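Local coordinates for DNA mismatch repair protein MUTS (Thermus aquaticus, PDB 1EWQ), which recognises mismatched and unpaired bases in duplex DNA to start mismatch repair, and has a weak ATPase activity, at residues Pro12-Leu17 against Ser63-Thr68; Asp38-Gly44 against Pro69-Leu75. One frame throughout, in Å; residues are numbered along the deposited sequence.

Contact 1. Residues Pro12-Leu17 against Ser63-Thr68. With nucleotides of chain B.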
loop_
_atom_site.group_PDB
_atom_site.type_symbol
_atom_site.label_atom_id
_atom_site.label_comp_id
_atom_site.label_asym_id
_atom_site.label_seq_id
_atom_site.Cartn_x
_atom_site.Cartn_y
_atom_site.Cartn_z
ATOM N N PRO C 12 27.903 -27.889 -19.481
ATOM C CA PRO C 12 28.284 -27.415 -18.146
ATOM C C PRO C 12 27.879 -25.968 -17.865
ATOM O O PRO C 12 27.167 -25.343 -18.653
ATOM C CB PRO C 12 29.796 -27.605 -18.139
ATOM C CG PRO C 12 30.159 -27.298 -19.554
ATOM C CD PRO C 12 29.098 -28.057 -20.330
ATOM N N LEU C 13 28.343 -25.448 -16.734
ATOM C CA LEU C 13 28.047 -24.084 -16.317
ATOM C C LEU C 13 29.324 -23.248 -16.431
ATOM O O LEU C 13 30.387 -23.655 -15.960
ATOM C CB LEU C 13 27.557 -24.099 -14.863
ATOM C CG LEU C 13 26.816 -22.896 -14.276
ATOM C CD1 LEU C 13 25.489 -22.717 -14.994
ATOM C CD2 LEU C 13 26.576 -23.115 -12.784
ATOM N N PRO C 14 29.247 -22.078 -17.079
ATOM C CA PRO C 14 30.448 -21.245 -17.205
ATOM C C PRO C 14 31.060 -21.000 -15.823
ATOM O O PRO C 14 30.352 -21.012 -14.820
ATOM C CB PRO C 14 29.908 -19.964 -17.835
ATOM C CG PRO C 14 28.783 -20.470 -18.687
ATOM C CD PRO C 14 28.104 -21.475 -17.787
ATOM N N PRO C 15 32.384 -20.785 -15.752
ATOM C CA PRO C 15 33.065 -20.541 -14.476
ATOM C C PRO C 15 32.379 -19.503 -13.581
ATOM O O PRO C 15 32.154 -19.759 -12.397
ATOM C CB PRO C 15 34.457 -20.099 -14.915
ATOM C CG PRO C 15 34.678 -20.929 -16.127
ATOM C CD PRO C 15 33.357 -20.799 -16.861
ATOM N N LEU C 16 32.055 -18.342 -14.149
ATOM C CA LEU C 16 31.392 -17.270 -13.403
ATOM C C LEU C 16 30.101 -17.767 -12.761
ATOM O O LEU C 16 29.869 -17.562 -11.567
ATOM C CB LEU C 16 31.071 -16.082 -14.318
ATOM C CG LEU C 16 30.403 -14.874 -13.644
ATOM C CD1 LEU C 16 31.357 -14.268 -12.627
ATOM C CD2 LEU C 16 30.013 -13.830 -14.690
ATOM N N LEU C 17 29.265 -18.421 -13.562
ATOM C CA LEU C 17 28.001 -18.942 -13.065
ATOM C C LEU C 17 28.215 -19.968 -11.956
ATOM O O LEU C 17 27.323 -20.220 -11.149
ATOM C CB LEU C 17 27.189 -19.542 -14.216
ATOM C CG LEU C 17 26.666 -18.490 -15.200
ATOM C CD1 LEU C 17 25.915 -19.163 -16.344
ATOM C CD2 LEU C 17 25.753 -17.518 -14.455
ATOM N N SER C 63 26.355 -18.716 -23.198
ATOM C CA SER C 63 27.663 -19.363 -23.236
ATOM C C SER C 63 27.455 -20.665 -24.008
ATOM O O SER C 63 26.415 -21.308 -23.863
ATOM C CB SER C 63 28.149 -19.678 -21.822
ATOM O OG SER C 63 27.330 -20.660 -21.203
ATOM N N LYS C 64 28.436 -21.050 -24.821
ATOM C CA LYS C 64 28.341 -22.270 -25.628
ATOM C C LYS C 64 27.434 -23.317 -24.992
ATOM O O LYS C 64 26.436 -23.743 -25.576
ATOM C CB LYS C 64 29.730 -22.872 -25.845
ATOM C CG LYS C 64 29.716 -24.122 -26.706
ATOM C CD LYS C 64 31.117 -24.617 -26.978
ATOM C CE LYS C 64 31.100 -25.834 -27.881
ATOM N NZ LYS C 64 32.479 -26.347 -28.119
ATOM N N ASP C 65 27.804 -23.722 -23.785
ATOM C CA ASP C 65 27.051 -24.701 -23.022
ATOM C C ASP C 65 25.559 -24.364 -23.098
ATOM O O ASP C 65 24.804 -25.030 -23.810
ATOM C CB ASP C 65 27.544 -24.667 -21.579
ATOM C CG ASP C 65 29.062 -24.545 -21.493
ATOM O OD1 ASP C 65 29.761 -25.483 -21.946
ATOM O OD2 ASP C 65 29.554 -23.508 -20.986
ATOM N N PHE C 66 25.137 -23.331 -22.372
ATOM C CA PHE C 66 23.739 -22.918 -22.400
ATOM C C PHE C 66 23.568 -21.436 -22.092
ATOM O O PHE C 66 24.544 -20.726 -21.841
ATOM C CB PHE C 66 22.897 -23.754 -21.416
ATOM C CG PHE C 66 22.997 -23.317 -19.967
ATOM C CD1 PHE C 66 21.960 -23.610 -19.081
ATOM C CD2 PHE C 66 24.104 -22.619 -19.490
ATOM C CE1 PHE C 66 22.019 -23.211 -17.746
ATOM C CE2 PHE C 66 24.171 -22.215 -18.153
ATOM C CZ PHE C 66 23.124 -22.513 -17.282
ATOM N N THR C 67 22.322 -20.978 -22.124
ATOM C CA THR C 67 22.009 -19.587 -21.827
ATOM C C THR C 67 21.097 -19.565 -20.609
ATOM O O THR C 67 20.256 -20.451 -20.437
ATOM C CB THR C 67 21.280 -18.895 -22.998
ATOM O OG1 THR C 67 21.106 -17.505 -22.695
ATOM C CG2 THR C 67 19.914 -19.523 -23.228
ATOM N N THR C 68 21.269 -18.553 -19.765
ATOM C CA THR C 68 20.464 -18.426 -18.561
ATOM C C THR C 68 19.929 -17.013 -18.409
ATOM O O THR C 68 20.514 -16.055 -18.923
ATOM C CB THR C 68 21.291 -18.770 -17.298
ATOM O OG1 THR C 68 20.447 -18.710 -16.144
ATOM C CG2 THR C 68 22.448 -17.785 -17.123
ATOM P P DT B 15 33.252 -17.287 -17.463
ATOM O OP1 DT B 15 32.284 -18.035 -16.623
ATOM O OP2 DT B 15 34.712 -17.538 -17.314
ATOM O "O5'" DT B 15 32.831 -17.555 -18.970
ATOM C "C5'" DT B 15 33.073 -16.566 -19.957
ATOM C "C4'" DT B 15 32.576 -17.035 -21.302
ATOM O "O4'" DT B 15 33.018 -16.072 -22.279
ATOM C "C3'" DT B 15 33.175 -18.363 -21.747
ATOM O "O3'" DT B 15 32.256 -19.018 -22.628
ATOM C "C2'" DT B 15 34.453 -17.945 -22.449
ATOM C "C1'" DT B 15 34.120 -16.574 -23.019
ATOM N N1 DT B 15 35.203 -15.583 -22.894
ATOM C C2 DT B 15 35.337 -14.644 -23.892
ATOM O O2 DT B 15 34.610 -14.608 -24.879
ATOM N N3 DT B 15 36.353 -13.738 -23.693
ATOM C C4 DT B 15 37.225 -13.680 -22.623
ATOM O O4 DT B 15 38.086 -12.798 -22.577
ATOM C C5 DT B 15 37.029 -14.701 -21.615
ATOM C C7 DT B 15 37.922 -14.712 -20.414
ATOM C C6 DT B 15 36.046 -15.593 -21.803
ATOM P P DA B 16 32.501 -20.545 -23.052
ATOM O OP1 DA B 16 31.328 -21.353 -22.627
ATOM O OP2 DA B 16 33.864 -20.921 -22.592
ATOM O "O5'" DA B 16 32.486 -20.482 -24.642
ATOM C "C5'" DA B 16 31.401 -19.865 -25.332
ATOM C "C4'" DA B 16 31.803 -19.535 -26.750
ATOM O "O4'" DA B 16 32.860 -18.548 -26.728
ATOM C "C3'" DA B 16 32.341 -20.719 -27.549
ATOM O "O3'" DA B 16 31.869 -20.652 -28.897
ATOM C "C2'" DA B 16 33.850 -20.558 -27.467
ATOM C "C1'" DA B 16 34.048 -19.054 -27.327
ATOM N N9 DA B 16 35.164 -18.688 -26.454
ATOM C C8 DA B 16 35.533 -19.307 -25.287
ATOM N N7 DA B 16 36.552 -18.743 -24.686
ATOM C C5 DA B 16 36.883 -17.683 -25.517
ATOM C C6 DA B 16 37.874 -16.692 -25.432
ATOM N N6 DA B 16 38.739 -16.598 -24.420
ATOM N N1 DA B 16 37.943 -15.786 -26.430
ATOM C C2 DA B 16 37.066 -15.875 -27.436
ATOM N N3 DA B 16 36.087 -16.753 -27.625
ATOM C C4 DA B 16 36.047 -17.644 -26.618
ATOM P P DC B 14 36.331 -11.978 -14.265
ATOM O OP1 DC B 14 36.166 -12.765 -13.015
ATOM O OP2 DC B 14 37.698 -11.684 -14.772
ATOM O "O5'" DC B 14 35.474 -12.710 -15.391
ATOM C "C5'" DC B 14 34.071 -12.891 -15.209
ATOM C "C4'" DC B 14 33.446 -13.508 -16.438
ATOM O "O4'" DC B 14 33.596 -12.621 -17.575
ATOM C "C3'" DC B 14 34.043 -14.849 -16.862
ATOM O "O3'" DC B 14 32.984 -15.712 -17.289
ATOM C "C2'" DC B 14 34.943 -14.477 -18.028
ATOM C "C1'" DC B 14 34.173 -13.330 -18.663
ATOM N N1 DC B 14 34.970 -12.377 -19.471
ATOM C C2 DC B 14 34.632 -12.183 -20.825
ATOM O O2 DC B 14 33.701 -12.845 -21.317
ATOM N N3 DC B 14 35.328 -11.284 -21.560
ATOM C C4 DC B 14 36.328 -10.601 -21.002
ATOM N N4 DC B 14 36.974 -9.709 -21.759
ATOM C C5 DC B 14 36.710 -10.796 -19.638
ATOM C C6 DC B 14 36.010 -11.683 -18.916
#

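Contact 2. Residues Asp38-Gly44 against Pro69-Leu75. With nucleotides of chain A; nucleotides of chain B.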
loop_
_atom_site.group_PDB
_atom_site.type_symbol
_atom_site.label_atom_id
_atom_site.label_comp_id
_atom_site.label_asym_id
_atom_site.label_seq_id
_atom_site.Cartn_x
_atom_site.Cartn_y
_atom_site.Cartn_z
ATOM N N ASP C 38 30.579 -3.287 -12.822
ATOM C CA ASP C 38 29.788 -2.221 -12.210
ATOM C C ASP C 38 28.306 -2.559 -12.059
ATOM O O ASP C 38 27.460 -1.666 -12.014
ATOM C CB ASP C 38 29.937 -0.933 -13.011
ATOM C CG ASP C 38 31.367 -0.457 -13.073
ATOM O OD1 ASP C 38 31.996 -0.293 -12.004
ATOM O OD2 ASP C 38 31.865 -0.247 -14.194
ATOM N N PHE C 39 27.998 -3.850 -11.987
ATOM C CA PHE C 39 26.623 -4.298 -11.825
ATOM C C PHE C 39 26.500 -5.445 -10.825
ATOM O O PHE C 39 27.402 -6.272 -10.705
ATOM C CB PHE C 39 26.039 -4.777 -13.163
ATOM C CG PHE C 39 25.711 -3.673 -14.126
ATOM C CD1 PHE C 39 26.714 -3.034 -14.844
ATOM C CD2 PHE C 39 24.388 -3.273 -14.318
ATOM C CE1 PHE C 39 26.411 -2.013 -15.739
ATOM C CE2 PHE C 39 24.073 -2.249 -15.213
ATOM C CZ PHE C 39 25.089 -1.618 -15.925
ATOM N N TYR C 40 25.381 -5.472 -10.105
ATOM C CA TYR C 40 25.066 -6.545 -9.164
ATOM C C TYR C 40 24.063 -7.351 -9.971
ATOM O O TYR C 40 22.959 -6.877 -10.248
ATOM C CB TYR C 40 24.378 -6.010 -7.908
ATOM C CG TYR C 40 25.325 -5.580 -6.829
ATOM C CD1 TYR C 40 25.333 -4.266 -6.369
ATOM C CD2 TYR C 40 26.215 -6.489 -6.258
ATOM C CE1 TYR C 40 26.205 -3.862 -5.359
ATOM C CE2 TYR C 40 27.092 -6.102 -5.248
ATOM C CZ TYR C 40 27.079 -4.785 -4.803
ATOM O OH TYR C 40 27.926 -4.400 -3.793
ATOM N N GLU C 41 24.442 -8.562 -10.351
ATOM C CA GLU C 41 23.570 -9.382 -11.181
ATOM C C GLU C 41 22.981 -10.615 -10.511
ATOM O O GLU C 41 23.476 -11.094 -9.487
ATOM C CB GLU C 41 24.333 -9.799 -12.443
ATOM C CG GLU C 41 25.313 -8.740 -12.936
ATOM C CD GLU C 41 26.079 -9.168 -14.176
ATOM O OE1 GLU C 41 26.528 -10.333 -14.235
ATOM O OE2 GLU C 41 26.242 -8.334 -15.091
ATOM N N CYS C 42 21.907 -11.114 -11.114
ATOM C CA CYS C 42 21.208 -12.308 -10.651
ATOM C C CYS C 42 20.959 -13.138 -11.898
ATOM O O CYS C 42 20.769 -12.584 -12.979
ATOM C CB CYS C 42 19.863 -11.946 -10.012
ATOM S SG CYS C 42 19.982 -10.994 -8.494
ATOM N N PHE C 43 20.964 -14.460 -11.751
ATOM C CA PHE C 43 20.731 -15.348 -12.887
ATOM C C PHE C 43 19.607 -16.350 -12.600
ATOM O O PHE C 43 19.104 -16.425 -11.481
ATOM C CB PHE C 43 22.025 -16.092 -13.246
ATOM C CG PHE C 43 23.214 -15.188 -13.438
ATOM C CD1 PHE C 43 24.112 -14.965 -12.400
ATOM C CD2 PHE C 43 23.425 -14.541 -14.650
ATOM C CE1 PHE C 43 25.202 -14.111 -12.571
ATOM C CE2 PHE C 43 24.510 -13.687 -14.827
ATOM C CZ PHE C 43 25.397 -13.474 -13.786
ATOM N N GLY C 44 19.216 -17.116 -13.614
ATOM C CA GLY C 44 18.151 -18.090 -13.433
ATOM C C GLY C 44 16.884 -17.444 -12.898
ATOM O O GLY C 44 16.558 -16.312 -13.263
ATOM N N PRO C 69 18.795 -16.863 -17.712
ATOM C CA PRO C 69 18.220 -15.533 -17.512
ATOM C C PRO C 69 19.186 -14.645 -16.715
ATOM O O PRO C 69 19.930 -15.138 -15.862
ATOM C CB PRO C 69 16.934 -15.834 -16.749
ATOM C CG PRO C 69 16.538 -17.174 -17.291
ATOM C CD PRO C 69 17.848 -17.915 -17.302
HETATM N N MSE C 70 19.172 -13.344 -16.993
HETATM C CA MSE C 70 20.052 -12.406 -16.304
HETATM C C MSE C 70 19.395 -11.059 -16.038
HETATM O O MSE C 70 18.748 -10.491 -16.909
HETATM C CB MSE C 70 21.330 -12.175 -17.119
HETATM C CG MSE C 70 22.273 -11.153 -16.489
HETATM SE SE MSE C 70 23.865 -10.812 -17.521
HETATM C CE MSE C 70 23.229 -9.299 -18.528
ATOM N N ALA C 71 19.565 -10.560 -14.821
ATOM C CA ALA C 71 19.033 -9.258 -14.425
ATOM C C ALA C 71 20.107 -8.599 -13.565
ATOM O O ALA C 71 20.804 -9.277 -12.818
ATOM C CB ALA C 71 17.755 -9.428 -13.640
ATOM N N GLY C 72 20.259 -7.288 -13.674
ATOM C CA GLY C 72 21.281 -6.633 -12.881
ATOM C C GLY C 72 21.043 -5.159 -12.664
ATOM O O GLY C 72 20.241 -4.543 -13.359
ATOM N N ILE C 73 21.755 -4.594 -11.696
ATOM C CA ILE C 73 21.631 -3.185 -11.370
ATOM C C ILE C 73 23.016 -2.583 -11.188
ATOM O O ILE C 73 23.929 -3.249 -10.703
ATOM C CB ILE C 73 20.836 -2.992 -10.063
ATOM C CG1 ILE C 73 21.545 -3.728 -8.917
ATOM C CG2 ILE C 73 19.404 -3.495 -10.247
ATOM C CD1 ILE C 73 20.905 -3.541 -7.560
ATOM N N PRO C 74 23.194 -1.314 -11.580
ATOM C CA PRO C 74 24.501 -0.666 -11.432
ATOM C C PRO C 74 24.860 -0.440 -9.965
ATOM O O PRO C 74 24.006 -0.040 -9.168
ATOM C CB PRO C 74 24.324 0.640 -12.199
ATOM C CG PRO C 74 22.868 0.928 -12.047
ATOM C CD PRO C 74 22.240 -0.426 -12.263
ATOM N N LEU C 75 26.115 -0.700 -9.607
ATOM C CA LEU C 75 26.560 -0.516 -8.228
ATOM C C LEU C 75 26.331 0.915 -7.764
ATOM O O LEU C 75 26.238 1.180 -6.564
ATOM C CB LEU C 75 28.052 -0.826 -8.068
ATOM C CG LEU C 75 28.676 -2.179 -8.400
ATOM C CD1 LEU C 75 29.895 -2.344 -7.513
ATOM C CD2 LEU C 75 27.713 -3.317 -8.163
ATOM P P DT A 13 20.508 -5.413 -22.246
ATOM O OP1 DT A 13 19.279 -5.915 -22.915
ATOM O OP2 DT A 13 21.361 -4.405 -22.927
ATOM O "O5'" DT A 13 20.113 -4.849 -20.821
ATOM C "C5'" DT A 13 20.984 -5.126 -19.748
ATOM C "C4'" DT A 13 20.255 -5.102 -18.433
ATOM O "O4'" DT A 13 21.116 -5.819 -17.533
ATOM C "C3'" DT A 13 20.108 -3.696 -17.862
ATOM O "O3'" DT A 13 18.920 -3.570 -17.072
ATOM C "C2'" DT A 13 21.383 -3.503 -17.059
ATOM C "C1'" DT A 13 21.839 -4.921 -16.710
ATOM N N1 DT A 13 23.278 -5.179 -16.942
ATOM C C2 DT A 13 23.868 -6.204 -16.238
ATOM O O2 DT A 13 23.254 -6.922 -15.466
ATOM N N3 DT A 13 25.209 -6.361 -16.473
ATOM C C4 DT A 13 26.000 -5.620 -17.326
ATOM O O4 DT A 13 27.197 -5.860 -17.408
ATOM C C5 DT A 13 25.313 -4.584 -18.060
ATOM C C7 DT A 13 26.082 -3.756 -19.041
ATOM C C6 DT A 13 24.004 -4.412 -17.830
ATOM P P DG A 14 17.923 -2.331 -17.332
ATOM O OP1 DG A 14 16.695 -2.549 -16.522
ATOM O OP2 DG A 14 17.808 -2.103 -18.794
ATOM O "O5'" DG A 14 18.700 -1.084 -16.729
ATOM C "C5'" DG A 14 19.126 -1.071 -15.378
ATOM C "C4'" DG A 14 20.011 0.127 -15.140
ATOM O "O4'" DG A 14 21.271 -0.063 -15.826
ATOM C "C3'" DG A 14 19.435 1.440 -15.665
ATOM O "O3'" DG A 14 19.752 2.491 -14.752
ATOM C "C2'" DG A 14 20.129 1.625 -17.006
ATOM C "C1'" DG A 14 21.483 0.958 -16.795
ATOM N N9 DG A 14 22.028 0.318 -17.993
ATOM C C8 DG A 14 21.339 -0.471 -18.882
ATOM N N7 DG A 14 22.087 -0.932 -19.847
ATOM C C5 DG A 14 23.348 -0.413 -19.585
ATOM C C6 DG A 14 24.573 -0.578 -20.289
ATOM O O6 DG A 14 24.793 -1.233 -21.316
ATOM N N1 DG A 14 25.613 0.113 -19.675
ATOM C C2 DG A 14 25.495 0.859 -18.528
ATOM N N2 DG A 14 26.626 1.422 -18.076
ATOM N N3 DG A 14 24.358 1.031 -17.870
ATOM C C4 DG A 14 23.332 0.366 -18.449
ATOM P P DC B 12 35.606 0.351 -17.413
ATOM O OP1 DC B 12 35.742 1.302 -16.288
ATOM O OP2 DC B 12 36.714 0.206 -18.396
ATOM O "O5'" DC B 12 35.269 -1.073 -16.788
ATOM C "C5'" DC B 12 34.389 -1.166 -15.672
ATOM C "C4'" DC B 12 34.140 -2.610 -15.310
ATOM O "O4'" DC B 12 33.364 -3.253 -16.347
ATOM C "C3'" DC B 12 35.385 -3.467 -15.110
ATOM O "O3'" DC B 12 35.145 -4.341 -14.006
ATOM C "C2'" DC B 12 35.503 -4.231 -16.420
ATOM C "C1'" DC B 12 34.051 -4.380 -16.872
ATOM N N1 DC B 12 33.846 -4.359 -18.331
ATOM C C2 DC B 12 32.788 -5.101 -18.881
ATOM O O2 DC B 12 32.112 -5.827 -18.142
ATOM N N3 DC B 12 32.536 -5.011 -20.208
ATOM C C4 DC B 12 33.305 -4.245 -20.982
ATOM N N4 DC B 12 33.007 -4.177 -22.279
ATOM C C5 DC B 12 34.415 -3.514 -20.458
ATOM C C6 DC B 12 34.647 -3.600 -19.139
#

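Contact 1. Residues Pro12-Leu17 against Ser63-Thr68
L13 and F66 make the main apolar contact between the approach to helix 15-26 and the turn before strand 67-74. CD1 of L13 comes obliquely to the ring of F66, 3.3 Å from CZ. L17 CD1, whose side chain runs opposite to that of F66, reaches CE2, and P14 adds its CD at the ring edge. With chi1 at 80°, CG of F66 stands between the backbone N and the carbonyl carbon, which brings the CE2 and CZ side of the ring to L13 and L17. Further in, L17 CD1 meets T68 CG2 tip to tip at 3.8 Å. The hydroxyl of T68 is bound instead by the carbonyl of K6.

The proline rings rest on polar groups. P14 CG lies 2.9 Å from S63 OG, a tight contact. That hydroxyl donates to F66 O, in the carbonyl plane, and the same oxygen accepts from S63 N, so two bonds brace the turn. Serine is small enough to do this against the P14 ring. The carboxylate of D65 crosses the P12 ring at about a right angle, with OD1 3.0 Å from CG.

Both segments face the backbone of one DNA strand. L16 N gives a nearly straight bond (168°) to OP1 of DT15 of chain B; its modelled length is improbably short and doubtful in detail. P14 is the N-cap residue, so this phosphate lies near the helix N-terminus, where the helix dipole would probably favour it. K64 packs its CB against the sugar of DA16 of chain B.

Joined by carbon contacts and tight proline packing, the two segments present a helix N-terminus to the phosphate, a grip on the DNA backbone that is independent of base sequence.

Contact 2. Residues Asp38-Gly44 against Pro69-Leu75
F39 sets CG anti to the carbonyl carbon (chi1 -74°), which places its ring between P74, whose CA makes a CH-pi contact with one face, and the thymine of DT13 of chain A. The ring lies over that thymine, C6 3.4 Å above the opposite face. E41, twisted off a staggered position at chi1 -34° and then extended through chi2 (179°), reaches the same base: its OE2 accepts a straight bond from N3, 2.6 Å long. G72, beside E41, has no side chain to collide with the thymine, whose O2 approaches its CA to 3.3 Å.

Beneath these groups the strands run antiparallel. Y40 with I73 and C42 with A71 are hydrogen-bonded pairs; Y40 N to I73 O is 2.7 Å. On the sheet face away from the base, Y40 packs its CB on I73, and its hydroxyl bonds to D96. Small A71 leaves room for helix 44-54. On the base-facing side M70, a selenomethionine, lies alongside F43 in an oblique Met-aromatic contact.

F39 and E41 are the Phe-X-Glu motif of MutS mismatch recognition. The sheet thus offers one ring face and one acceptor to the base; the short, straight bond is consistent with N3-H donating to a carboxylate.

Contact 2 is the more buried of the two, a pairing of neighbouring strands inside the sheet of MutS domain I, whereas contact 1 is partly buried and joins loop to helix start at the sheet's end. Strand 67-74 runs through both. They meet where L17 CD2 packs on F43 CG at 3.6 Å and where T68 OG1 lies 3.2 Å from G44 N, a probable, weak hydrogen bond. Backbone bonds hold contact 2 together, while contact 1 relies on side-chain packing. Their dealings with DNA differ too: residues 12-17 and 63-68 meet sugars and phosphates, whereas 38-44 and 69-75 also read a base.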